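Local coordinates for protein benzoate transport porin BenP (Acinetobacter baumannii AB307-0294, PDB 5DL8) that probably forms a beta-barrel channel of the OprD porin family across the outer membrane, letting small solutes, perhaps benzoate, pass through, at residues W26-N32 with V401-F407; S51-F57 with R146-T150; V82-R87 with Q108-K114; Q21-K27 with L56-M62. All coordinates share one frame; numbering follows the deposited sequence.

How the contacts relate
The contacts sample five neighbouring strands of the barrel wall, in the order 394-406, 25-39, 47-65, 72-87 and 107-123. Contact 1 joins the first and last strands. Contact 4 shares W26 and K27 with it and continues to strand 47-65; their centres are about 15 Å apart. Contact 2 sets a loop against strand 47-65 and shares L56 and F57 with contact 4. Contacts 1 and 3 lie on neighbouring strands, their centres about 9 and 8 Å from that of contact 2. Their residues K31, Q83 and Y112 hold the loop. Contacts 3 and 4 are about 24 Å apart between centres. The Q108 side chain of contact 3 lies about 10 Å from that of the calcium ligand D46.

Contact 1 (W26-N32 with V401-F407); sequences WKFTLKN and VNYTKKF
The seam of the porin barrel is closed here, where W26-N32 of the first long strand pairs with V401-F407 of the last. The strands run antiparallel at 176°, and four pairs, from W26 with F407 to N32 with V401, exchange backbone hydrogen bonds. At the chain end, W26 N donates to O of the F407 terminal carboxylate at 3.0 Å, almost straight.

The F407 ring is swung back over W26. Its CG sits between the backbone N and the carbonyl carbon (chi1 69°), which brings the ring over W26 CB. That CB lies 3.6 Å from the ring centroid as a CH-pi contact. The indole five-membered ring is nearly parallel to the F407 ring but slid aside, with little overlap. On the same face, F28 CD2 touches the ring edge of Y403 at CE2, 4.0 Å away, and L30 CB packs on Y403 CB.

The other face is more polar. The N402 amide lies alongside K31, with OD1 3.3 Å from K31 CG. One water donates to both L30 O and N402 OD1. The K31 amine turns instead to the loop 146-150. Pairing of first and last strands, with a terminal phenylalanine, is characteristic of outer membrane beta-barrels.

Contact 2 (S51-F57 with R146-T150); sequences SQAASLF and RQLLT
Q147 and S51 make the polar grip by which a loop of the porin, 146-150, rests on the barrel strand 51-57. Q147 NE2 donates to S51 OG at 3.0 Å, with a nearly straight N-H (166°) and the hydroxyl oxygen in the amide plane. The same amide leans on A53: Q147 OE1 is only 3.1 Å from A53 CB, a tight fit. The side chain leaves with CG anti to the backbone N (chi1 -180°) and then bends at chi2, which turns the amide end onto the strand.

Two leucines continue the contact along the strand. L148 CD2 packs on A53 CB at 3.8 Å and comes within 4.3 Å of S55 OG. L149 CD2 approaches F57 CZ, also at 4.3 Å. The side chains of S51, A53 and S55 that face the loop here are small, which is consistent with its close approach.

Further out, three other barrel strands fix the loop backbone. K31 NZ bonds to Q147 O, Y112 OH to L148 N, and Q83 OE1 to L149 N. R146 NH2 lies close to R178 NH2 and R398 NH2, consistent with the arginine-rich channels of the OprD family, where such groups are thought to guide carboxylate substrates.

On the face turned away from the loop, Q52 OE1 accepts from N32 ND2 of the adjacent strand 25-39, and Q52 NE2 donates to A53 O at 3.1 Å, tilted from the carbonyl plane.

Contact 3 (V82-R87 with Q108-K114); sequences VQYAVR and QASDYLK
R87 reaches around the end of its strand and fits its guanidinium against the backbone of Q108-S110. Its chain starts extended and bends at chi3 (47°), which turns the group toward two successive carbonyls. NE donates to A109 O at 2.9 Å and NH2 to Q108 O at 3.1 Å; each nitrogen stands well above the plane of the carbonyl it meets. R87 N also bonds to S110 O, while NH1 goes to S89 O. The strand 111-114 then runs antiparallel to 82-87.

On the face with Y84 and L113, bumps and hollows interlock. The Y84 ring lies diagonally across the partner strand, its CD1 3.3 Å from Y112 O. Its hydroxyl donates to D111 OD2 at 2.8 Å, on the anti lone pair, with ring and carboxylate planes 79° apart. The methyl L113 CD1 fits between V82 CG2, at 3.9 Å, and Y84 CD1, at 4.2 Å.

On the other face, the small A85 leaves a hollow for the Y112 ring, whose CE1 comes to 3.8 Å from A85 CB. The Y112 hydroxyl also bonds to R178 O. Beside it, the Q83 amide crosses the K114 chain, with NE2 3.4 Å from CD. The Q83 amide oxygen faces the loop 146-150, and K114 NZ donates to the carbonyl oxygens of P177 and E180. The face with Q83, A85, Y112 and K114 thus also meets loop residues such as L148, as in porin barrels whose loops fold inward against the wall.

Contact 4 (Q21-K27 with L56-M62); sequences QTEDEWK and LFYKSKM
E25-K27 and L56-K59 run antiparallel at 171°, with axes 4.7 Å apart and backbone bond pairs at E25-K59 and K27-F57. Beyond them the regular pairing ends, and side-chain bonds and one backbone bond, M62 N to Q21 O, take over. K59 O is gripped twice: E25 N and Q21 NE2 (2.8 Å) reach it from opposite faces of its plane. The Q21 chain lies extended to get there, and its NE2 also donates to E23 O in the amide plane.

D24 links two residues of the other segment. OD1 takes the K61 N-H at 3.0 Å, nearly straight (168°) and on its anti side. OD2 lies at the edge of the Y58 ring and in its plane, where the hydroxyl makes a weak bond of 3.3 Å. This is the end of the first beta hairpin of the porin barrel, away from the turn that joins strands 25-39 and 47-65.

Y58 turns one edge to the face of W26 in a tilted edge-to-face pair. Its CD1 lies 3.5 Å from W26 CE2, and the planes stand 51° apart. L56 CD1 touches the indole at its edge, 4.2 Å from CE3. On the other face, K59 lies alongside E25, but NZ stays 4.2 Å from OE1, longer than a salt bridge. K27 CE packs near the F57 ring, 4.1 Å from CD1.

Contact 1 (W26-N32 with V401-F407)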
# COMPACT_ATOMS: atom_id res chain seq x y z
N TRP A 26 -16.12 15.20 -2.13
CA TRP A 26 -14.98 15.72 -2.86
C TRP A 26 -13.72 15.74 -1.96
O TRP A 26 -13.83 15.97 -0.74
CB TRP A 26 -15.27 17.11 -3.30
CG TRP A 26 -16.41 17.34 -4.20
CD1 TRP A 26 -17.71 17.47 -3.84
CD2 TRP A 26 -16.35 17.58 -5.59
NE1 TRP A 26 -18.45 17.73 -4.91
CE2 TRP A 26 -17.65 17.80 -6.01
CE3 TRP A 26 -15.30 17.57 -6.55
CZ2 TRP A 26 -17.98 18.07 -7.36
CZ3 TRP A 26 -15.60 17.82 -7.91
CH2 TRP A 26 -16.95 18.08 -8.31
N LYS A 27 -12.52 15.55 -2.54
CA LYS A 27 -11.28 15.72 -1.75
C LYS A 27 -10.33 16.47 -2.61
O LYS A 27 -10.05 16.02 -3.70
CB LYS A 27 -10.71 14.36 -1.37
CG LYS A 27 -9.71 14.40 -0.23
CD LYS A 27 -9.20 13.07 0.40
CE LYS A 27 -9.07 11.91 -0.58
NZ LYS A 27 -8.58 10.67 0.15
N PHE A 28 -9.86 17.62 -2.13
CA PHE A 28 -8.81 18.39 -2.74
C PHE A 28 -7.55 18.25 -1.93
O PHE A 28 -7.55 18.45 -0.72
CB PHE A 28 -9.15 19.90 -2.76
CG PHE A 28 -8.09 20.73 -3.40
CD1 PHE A 28 -7.79 20.58 -4.72
CD2 PHE A 28 -7.36 21.63 -2.67
CE1 PHE A 28 -6.73 21.28 -5.31
CE2 PHE A 28 -6.33 22.37 -3.26
CZ PHE A 28 -6.01 22.20 -4.57
N THR A 29 -6.45 17.95 -2.61
CA THR A 29 -5.16 17.86 -1.96
C THR A 29 -4.04 18.65 -2.70
O THR A 29 -4.12 18.94 -3.86
CB THR A 29 -4.63 16.40 -1.74
OG1 THR A 29 -4.22 15.85 -2.97
CG2 THR A 29 -5.64 15.41 -1.08
N LEU A 30 -3.00 18.91 -1.91
CA LEU A 30 -1.70 19.42 -2.22
C LEU A 30 -0.66 18.60 -1.46
O LEU A 30 -0.79 18.24 -0.27
CB LEU A 30 -1.51 20.93 -1.86
CG LEU A 30 -2.50 21.94 -2.46
CD1 LEU A 30 -2.43 23.28 -1.75
CD2 LEU A 30 -2.26 22.17 -3.91
N LYS A 31 0.39 18.31 -2.20
CA LYS A 31 1.57 17.66 -1.68
C LYS A 31 2.91 18.27 -2.25
O LYS A 31 3.24 18.14 -3.46
CB LYS A 31 1.51 16.17 -2.08
CG LYS A 31 2.53 15.35 -1.26
CD LYS A 31 2.52 13.84 -1.56
CE LYS A 31 1.40 13.14 -0.77
NZ LYS A 31 1.33 11.66 -1.19
N ASN A 32 3.72 18.74 -1.34
CA ASN A 32 5.08 19.17 -1.59
C ASN A 32 5.89 18.04 -1.02
O ASN A 32 5.91 17.85 0.20
CB ASN A 32 5.40 20.44 -0.81
CG ASN A 32 6.79 21.10 -1.19
OD1 ASN A 32 7.88 20.68 -0.77
ND2 ASN A 32 6.71 22.18 -1.93
N VAL A 401 4.89 18.32 2.87
CA VAL A 401 3.93 19.26 3.35
C VAL A 401 2.66 18.96 2.62
O VAL A 401 2.59 19.13 1.41
CB VAL A 401 4.30 20.72 3.07
CG1 VAL A 401 3.24 21.69 3.65
CG2 VAL A 401 5.70 21.05 3.59
N ASN A 402 1.66 18.53 3.36
CA ASN A 402 0.37 18.02 2.88
C ASN A 402 -0.73 18.99 3.20
O ASN A 402 -0.77 19.55 4.33
CB ASN A 402 0.07 16.68 3.57
CG ASN A 402 0.93 15.51 3.00
OD1 ASN A 402 1.09 15.40 1.76
ND2 ASN A 402 1.50 14.67 3.87
N TYR A 403 -1.64 19.13 2.25
CA TYR A 403 -2.89 19.85 2.49
C TYR A 403 -4.02 18.99 2.00
O TYR A 403 -3.93 18.44 0.93
CB TYR A 403 -2.95 21.15 1.75
CG TYR A 403 -4.26 21.86 1.96
CD1 TYR A 403 -4.51 22.65 3.11
CD2 TYR A 403 -5.23 21.86 0.99
CE1 TYR A 403 -5.72 23.33 3.29
CE2 TYR A 403 -6.39 22.57 1.13
CZ TYR A 403 -6.65 23.25 2.30
OH TYR A 403 -7.81 23.91 2.33
N THR A 404 -5.07 18.90 2.81
CA THR A 404 -6.26 18.04 2.57
C THR A 404 -7.51 18.85 2.87
O THR A 404 -7.61 19.48 3.91
CB THR A 404 -6.16 16.74 3.34
OG1 THR A 404 -5.03 16.05 2.85
CG2 THR A 404 -7.40 15.87 3.14
N LYS A 405 -8.43 18.93 1.93
CA LYS A 405 -9.71 19.51 2.25
C LYS A 405 -10.85 18.66 1.66
O LYS A 405 -10.83 18.29 0.46
CB LYS A 405 -9.83 20.90 1.74
CG LYS A 405 -11.16 21.46 2.24
CD LYS A 405 -11.26 22.96 2.11
CE LYS A 405 -11.77 23.37 0.74
NZ LYS A 405 -12.33 24.74 0.92
N LYS A 406 -11.81 18.36 2.54
CA LYS A 406 -12.87 17.37 2.32
C LYS A 406 -14.15 18.16 2.43
O LYS A 406 -14.28 19.05 3.28
CB LYS A 406 -12.79 16.35 3.39
CG LYS A 406 -12.59 14.98 2.87
CD LYS A 406 -12.69 13.96 3.99
CE LYS A 406 -11.39 13.94 4.79
NZ LYS A 406 -10.56 12.78 4.34
N PHE A 407 -15.04 17.94 1.48
CA PHE A 407 -16.20 18.83 1.25
C PHE A 407 -17.19 18.06 0.33
O PHE A 407 -17.18 16.79 0.14
CB PHE A 407 -15.83 20.26 0.77
CG PHE A 407 -15.25 20.35 -0.67
CD1 PHE A 407 -13.89 20.13 -0.92
CD2 PHE A 407 -16.05 20.66 -1.74
CE1 PHE A 407 -13.34 20.22 -2.22
CE2 PHE A 407 -15.54 20.69 -3.05
CZ PHE A 407 -14.17 20.51 -3.28
OXT PHE A 407 -18.01 18.72 -0.25
O HOH W 1 -1.24 15.67 0.39

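Contact 2 (S51-F57 with R146-T150)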
# COMPACT_ATOMS: atom_id res chain seq x y z
N SER A 51 9.07 17.62 -5.57
CA SER A 51 7.91 17.88 -6.43
C SER A 51 6.77 18.55 -5.70
O SER A 51 6.68 18.39 -4.45
CB SER A 51 7.46 16.59 -7.14
OG SER A 51 7.15 15.56 -6.24
N GLN A 52 5.94 19.27 -6.47
CA GLN A 52 4.67 19.85 -5.99
C GLN A 52 3.53 19.29 -6.80
O GLN A 52 3.65 19.26 -8.04
CB GLN A 52 4.64 21.38 -6.11
CG GLN A 52 3.36 22.03 -5.68
CD GLN A 52 3.16 21.86 -4.16
OE1 GLN A 52 4.05 22.16 -3.35
NE2 GLN A 52 2.01 21.37 -3.76
N ALA A 53 2.46 18.85 -6.09
CA ALA A 53 1.29 18.22 -6.72
C ALA A 53 0.00 18.89 -6.25
O ALA A 53 -0.04 19.49 -5.16
CB ALA A 53 1.23 16.72 -6.39
N ALA A 54 -1.01 18.83 -7.12
CA ALA A 54 -2.39 19.21 -6.83
C ALA A 54 -3.31 18.09 -7.41
O ALA A 54 -3.03 17.56 -8.47
CB ALA A 54 -2.77 20.54 -7.43
N SER A 55 -4.34 17.73 -6.63
CA SER A 55 -5.23 16.65 -6.96
C SER A 55 -6.64 16.89 -6.52
O SER A 55 -6.89 17.59 -5.54
CB SER A 55 -4.79 15.35 -6.29
OG SER A 55 -3.48 14.99 -6.66
N LEU A 56 -7.56 16.28 -7.25
CA LEU A 56 -8.97 16.33 -6.93
C LEU A 56 -9.67 14.96 -7.15
O LEU A 56 -9.38 14.26 -8.15
CB LEU A 56 -9.61 17.41 -7.82
CG LEU A 56 -11.09 17.73 -7.54
CD1 LEU A 56 -11.22 18.22 -6.12
CD2 LEU A 56 -11.59 18.72 -8.56
N PHE A 57 -10.47 14.56 -6.18
CA PHE A 57 -11.17 13.25 -6.14
C PHE A 57 -12.67 13.50 -5.86
O PHE A 57 -13.07 14.26 -4.96
CB PHE A 57 -10.63 12.29 -5.04
CG PHE A 57 -9.15 12.07 -5.13
CD1 PHE A 57 -8.27 12.94 -4.47
CD2 PHE A 57 -8.62 11.07 -5.92
CE1 PHE A 57 -6.90 12.79 -4.58
CE2 PHE A 57 -7.25 10.88 -6.01
CZ PHE A 57 -6.39 11.76 -5.39
N ARG A 146 4.68 8.08 -1.74
CA ARG A 146 5.62 8.94 -2.49
C ARG A 146 4.93 10.26 -2.93
O ARG A 146 4.58 11.04 -2.05
CB ARG A 146 6.23 8.13 -3.64
CG ARG A 146 7.05 6.90 -3.28
CD ARG A 146 8.12 7.22 -2.31
NE ARG A 146 9.19 6.22 -2.31
CZ ARG A 146 9.13 4.96 -1.79
NH1 ARG A 146 8.02 4.43 -1.24
NH2 ARG A 146 10.22 4.19 -1.92
N GLN A 147 4.65 10.43 -4.23
CA GLN A 147 3.99 11.60 -4.70
C GLN A 147 2.58 11.27 -5.15
O GLN A 147 1.67 11.17 -4.28
CB GLN A 147 4.86 12.32 -5.76
CG GLN A 147 4.30 13.59 -6.35
CD GLN A 147 3.70 14.54 -5.34
OE1 GLN A 147 2.57 14.33 -4.88
NE2 GLN A 147 4.41 15.64 -5.03
N LEU A 148 2.33 11.04 -6.43
CA LEU A 148 0.93 10.64 -6.85
C LEU A 148 0.61 9.15 -6.40
O LEU A 148 1.54 8.41 -5.99
CB LEU A 148 0.68 10.93 -8.32
CG LEU A 148 1.01 12.38 -8.79
CD1 LEU A 148 0.55 12.61 -10.23
CD2 LEU A 148 0.30 13.35 -7.81
N LEU A 149 -0.67 8.78 -6.41
CA LEU A 149 -1.20 7.52 -5.81
C LEU A 149 -1.56 6.48 -6.91
O LEU A 149 -2.10 6.76 -8.02
CB LEU A 149 -2.47 7.83 -5.10
CG LEU A 149 -2.50 8.38 -3.66
CD1 LEU A 149 -1.40 9.31 -3.33
CD2 LEU A 149 -3.84 8.97 -3.27
N THR A 150 -1.19 5.25 -6.63
CA THR A 150 -1.53 4.07 -7.46
C THR A 150 -3.06 3.88 -7.47
O THR A 150 -3.73 4.04 -6.46
CB THR A 150 -0.79 2.84 -6.89
OG1 THR A 150 0.58 3.20 -6.80
CG2 THR A 150 -0.92 1.49 -7.74

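Contact 3 (V82-R87 with Q108-K114)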
# COMPACT_ATOMS: atom_id res chain seq x y z
N VAL A 82 -8.28 13.26 -10.70
CA VAL A 82 -7.22 13.86 -11.46
C VAL A 82 -6.12 14.20 -10.48
O VAL A 82 -6.39 14.61 -9.32
CB VAL A 82 -7.75 15.10 -12.24
CG1 VAL A 82 -8.29 16.17 -11.27
CG2 VAL A 82 -6.66 15.70 -13.14
N GLN A 83 -4.88 13.90 -10.86
CA GLN A 83 -3.70 14.18 -10.01
C GLN A 83 -2.58 14.65 -10.91
O GLN A 83 -2.34 14.09 -11.98
CB GLN A 83 -3.23 12.91 -9.28
CG GLN A 83 -4.26 12.02 -8.54
CD GLN A 83 -3.61 10.73 -8.04
OE1 GLN A 83 -2.73 10.69 -7.15
NE2 GLN A 83 -3.99 9.63 -8.72
N TYR A 84 -1.90 15.70 -10.48
CA TYR A 84 -0.90 16.38 -11.29
C TYR A 84 0.23 16.81 -10.42
O TYR A 84 -0.01 17.48 -9.41
CB TYR A 84 -1.50 17.59 -11.93
CG TYR A 84 -0.52 18.34 -12.75
CD1 TYR A 84 0.05 17.74 -13.91
CD2 TYR A 84 -0.14 19.67 -12.42
CE1 TYR A 84 0.95 18.43 -14.71
CE2 TYR A 84 0.75 20.37 -13.25
CZ TYR A 84 1.27 19.74 -14.39
OH TYR A 84 2.24 20.35 -15.12
N ALA A 85 1.47 16.44 -10.82
CA ALA A 85 2.68 16.85 -10.11
C ALA A 85 3.71 17.47 -11.10
O ALA A 85 3.87 17.02 -12.23
CB ALA A 85 3.32 15.68 -9.46
N VAL A 86 4.41 18.51 -10.62
CA VAL A 86 5.57 19.10 -11.29
C VAL A 86 6.86 18.83 -10.55
O VAL A 86 6.92 19.04 -9.32
CB VAL A 86 5.39 20.62 -11.34
CG1 VAL A 86 6.59 21.34 -11.99
CG2 VAL A 86 4.20 20.90 -12.24
N ARG A 87 7.89 18.35 -11.28
CA ARG A 87 9.22 18.26 -10.70
C ARG A 87 9.85 19.66 -10.46
O ARG A 87 9.91 20.49 -11.34
CB ARG A 87 10.18 17.48 -11.58
CG ARG A 87 11.53 17.30 -10.90
CD ARG A 87 12.37 16.12 -11.46
NE ARG A 87 12.43 16.08 -12.86
CZ ARG A 87 13.17 16.94 -13.64
NH1 ARG A 87 13.94 17.91 -13.13
NH2 ARG A 87 13.15 16.82 -14.97
N GLN A 108 14.45 12.04 -15.78
CA GLN A 108 13.27 12.07 -14.89
C GLN A 108 12.26 12.97 -15.52
O GLN A 108 12.64 13.98 -16.07
CB GLN A 108 13.65 12.68 -13.55
CG GLN A 108 14.72 11.91 -12.78
CD GLN A 108 14.82 12.39 -11.37
OE1 GLN A 108 15.74 13.25 -10.98
NE2 GLN A 108 13.84 11.91 -10.55
N ALA A 109 10.99 12.61 -15.48
CA ALA A 109 9.94 13.45 -16.13
C ALA A 109 9.89 14.84 -15.47
O ALA A 109 10.14 14.98 -14.24
CB ALA A 109 8.57 12.81 -15.86
N SER A 110 9.54 15.84 -16.24
CA SER A 110 9.48 17.19 -15.62
C SER A 110 8.13 17.43 -14.96
O SER A 110 8.03 18.27 -14.10
CB SER A 110 9.95 18.29 -16.60
OG SER A 110 9.12 18.20 -17.67
N ASP A 111 7.13 16.62 -15.32
CA ASP A 111 5.75 16.67 -14.75
C ASP A 111 4.97 15.36 -15.13
O ASP A 111 5.41 14.61 -15.99
CB ASP A 111 5.02 17.97 -15.14
CG ASP A 111 4.56 18.04 -16.57
OD1 ASP A 111 4.98 17.29 -17.41
OD2 ASP A 111 3.67 18.81 -16.92
N TYR A 112 3.90 15.02 -14.43
CA TYR A 112 3.05 13.91 -14.89
C TYR A 112 1.65 14.11 -14.35
O TYR A 112 1.47 14.77 -13.33
CB TYR A 112 3.61 12.52 -14.54
CG TYR A 112 3.53 12.01 -13.12
CD1 TYR A 112 4.07 12.74 -12.07
CD2 TYR A 112 3.09 10.66 -12.85
CE1 TYR A 112 4.14 12.27 -10.81
CE2 TYR A 112 3.08 10.17 -11.51
CZ TYR A 112 3.63 10.96 -10.50
OH TYR A 112 3.66 10.50 -9.18
N LEU A 113 0.70 13.59 -15.14
CA LEU A 113 -0.70 13.72 -14.97
C LEU A 113 -1.33 12.36 -14.97
O LEU A 113 -1.09 11.61 -15.98
CB LEU A 113 -1.30 14.44 -16.18
CG LEU A 113 -2.82 14.61 -16.19
CD1 LEU A 113 -3.31 15.58 -15.14
CD2 LEU A 113 -3.20 15.13 -17.58
N LYS A 114 -2.12 12.08 -13.92
CA LYS A 114 -3.05 10.88 -13.89
C LYS A 114 -4.52 11.38 -13.92
O LYS A 114 -4.79 12.48 -13.45
CB LYS A 114 -2.86 10.14 -12.63
CG LYS A 114 -1.52 9.51 -12.38
CD LYS A 114 -1.46 9.05 -10.95
CE LYS A 114 -0.30 8.11 -10.70
NZ LYS A 114 -0.56 6.76 -11.37

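Contact 4 (Q21-K27 with L56-M62)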
# COMPACT_ATOMS: atom_id res chain seq x y z
N GLN A 21 -23.67 5.44 0.44
CA GLN A 21 -23.32 6.87 0.45
C GLN A 21 -24.46 7.83 0.03
O GLN A 21 -24.83 7.88 -1.15
CB GLN A 21 -22.11 7.10 -0.46
CG GLN A 21 -21.33 8.39 -0.24
CD GLN A 21 -20.23 8.53 -1.29
OE1 GLN A 21 -19.59 7.53 -1.61
NE2 GLN A 21 -20.04 9.75 -1.87
N THR A 22 -24.96 8.64 0.98
CA THR A 22 -26.11 9.57 0.75
C THR A 22 -25.70 10.93 0.13
O THR A 22 -26.51 11.55 -0.58
CB THR A 22 -26.95 9.85 2.05
OG1 THR A 22 -26.07 10.24 3.11
CG2 THR A 22 -27.79 8.65 2.49
N GLU A 23 -24.47 11.38 0.39
CA GLU A 23 -23.95 12.70 -0.04
C GLU A 23 -22.70 12.59 -0.98
O GLU A 23 -21.82 11.75 -0.74
CB GLU A 23 -23.59 13.54 1.24
CG GLU A 23 -24.73 14.10 2.12
CD GLU A 23 -25.65 15.08 1.33
OE1 GLU A 23 -25.15 15.93 0.54
OE2 GLU A 23 -26.89 15.00 1.48
N ASP A 24 -22.60 13.45 -1.99
CA ASP A 24 -21.32 13.58 -2.76
C ASP A 24 -20.17 13.90 -1.78
O ASP A 24 -20.40 14.57 -0.74
CB ASP A 24 -21.34 14.69 -3.81
CG ASP A 24 -22.28 14.42 -5.00
OD1 ASP A 24 -22.96 13.42 -5.13
OD2 ASP A 24 -22.31 15.28 -5.88
N GLU A 25 -18.98 13.37 -2.10
CA GLU A 25 -17.73 13.56 -1.34
C GLU A 25 -16.70 14.01 -2.38
O GLU A 25 -16.51 13.36 -3.41
CB GLU A 25 -17.23 12.26 -0.63
CG GLU A 25 -18.09 11.77 0.57
CD GLU A 25 -17.97 10.27 0.93
OE1 GLU A 25 -16.99 9.57 0.62
OE2 GLU A 25 -18.90 9.74 1.56
N TRP A 26 -16.12 15.20 -2.13
CA TRP A 26 -14.98 15.72 -2.86
C TRP A 26 -13.72 15.74 -1.96
O TRP A 26 -13.83 15.97 -0.74
CB TRP A 26 -15.27 17.11 -3.30
CG TRP A 26 -16.41 17.34 -4.20
CD1 TRP A 26 -17.71 17.47 -3.84
CD2 TRP A 26 -16.35 17.58 -5.59
NE1 TRP A 26 -18.45 17.73 -4.91
CE2 TRP A 26 -17.65 17.80 -6.01
CE3 TRP A 26 -15.30 17.57 -6.55
CZ2 TRP A 26 -17.98 18.07 -7.36
CZ3 TRP A 26 -15.60 17.82 -7.91
CH2 TRP A 26 -16.95 18.08 -8.31
N LYS A 27 -12.52 15.55 -2.54
CA LYS A 27 -11.28 15.72 -1.75
C LYS A 27 -10.33 16.47 -2.61
O LYS A 27 -10.05 16.02 -3.70
CB LYS A 27 -10.71 14.36 -1.37
CG LYS A 27 -9.71 14.40 -0.23
CD LYS A 27 -9.20 13.07 0.40
CE LYS A 27 -9.07 11.91 -0.58
NZ LYS A 27 -8.58 10.67 0.15
N LEU A 56 -7.56 16.28 -7.25
CA LEU A 56 -8.97 16.33 -6.93
C LEU A 56 -9.67 14.96 -7.15
O LEU A 56 -9.38 14.26 -8.15
CB LEU A 56 -9.61 17.41 -7.82
CG LEU A 56 -11.09 17.73 -7.54
CD1 LEU A 56 -11.22 18.22 -6.12
CD2 LEU A 56 -11.59 18.72 -8.56
N PHE A 57 -10.47 14.56 -6.18
CA PHE A 57 -11.17 13.25 -6.14
C PHE A 57 -12.67 13.50 -5.86
O PHE A 57 -13.07 14.26 -4.96
CB PHE A 57 -10.63 12.29 -5.04
CG PHE A 57 -9.15 12.07 -5.13
CD1 PHE A 57 -8.27 12.94 -4.47
CD2 PHE A 57 -8.62 11.07 -5.92
CE1 PHE A 57 -6.90 12.79 -4.58
CE2 PHE A 57 -7.25 10.88 -6.01
CZ PHE A 57 -6.39 11.76 -5.39
N TYR A 58 -13.49 12.86 -6.67
CA TYR A 58 -14.90 13.01 -6.62
C TYR A 58 -15.55 11.63 -6.52
O TYR A 58 -15.18 10.69 -7.29
CB TYR A 58 -15.37 13.72 -7.85
CG TYR A 58 -16.89 13.72 -7.97
CD1 TYR A 58 -17.70 14.54 -7.15
CD2 TYR A 58 -17.54 12.88 -8.92
CE1 TYR A 58 -19.09 14.52 -7.30
CE2 TYR A 58 -18.89 12.89 -9.07
CZ TYR A 58 -19.64 13.70 -8.27
OH TYR A 58 -20.96 13.62 -8.43
N LYS A 59 -16.49 11.53 -5.58
CA LYS A 59 -17.34 10.37 -5.44
C LYS A 59 -18.75 10.70 -5.25
O LYS A 59 -19.13 11.12 -4.15
CB LYS A 59 -17.01 9.63 -4.18
CG LYS A 59 -15.60 9.15 -4.10
CD LYS A 59 -15.39 8.40 -2.80
CE LYS A 59 -16.40 7.28 -2.72
NZ LYS A 59 -15.86 6.28 -1.77
N SER A 60 -19.55 10.40 -6.25
CA SER A 60 -20.97 10.68 -6.12
C SER A 60 -21.69 9.88 -5.02
O SER A 60 -21.36 8.76 -4.68
CB SER A 60 -21.72 10.51 -7.45
OG SER A 60 -21.99 9.15 -7.73
N LYS A 61 -22.73 10.51 -4.50
CA LYS A 61 -23.76 9.74 -3.81
C LYS A 61 -24.33 8.69 -4.79
O LYS A 61 -24.27 8.83 -6.03
CB LYS A 61 -24.90 10.64 -3.27
CG LYS A 61 -25.81 11.29 -4.32
CD LYS A 61 -26.87 12.22 -3.67
CE LYS A 61 -27.34 13.38 -4.57
NZ LYS A 61 -28.20 14.39 -3.88
N MET A 62 -24.90 7.65 -4.21
CA MET A 62 -25.67 6.68 -4.98
C MET A 62 -27.05 7.25 -5.26
O MET A 62 -27.76 7.70 -4.38
CB MET A 62 -25.71 5.32 -4.27
CG MET A 62 -24.36 4.60 -4.22
SD MET A 62 -23.32 4.50 -5.73
CE MET A 62 -24.29 3.30 -6.69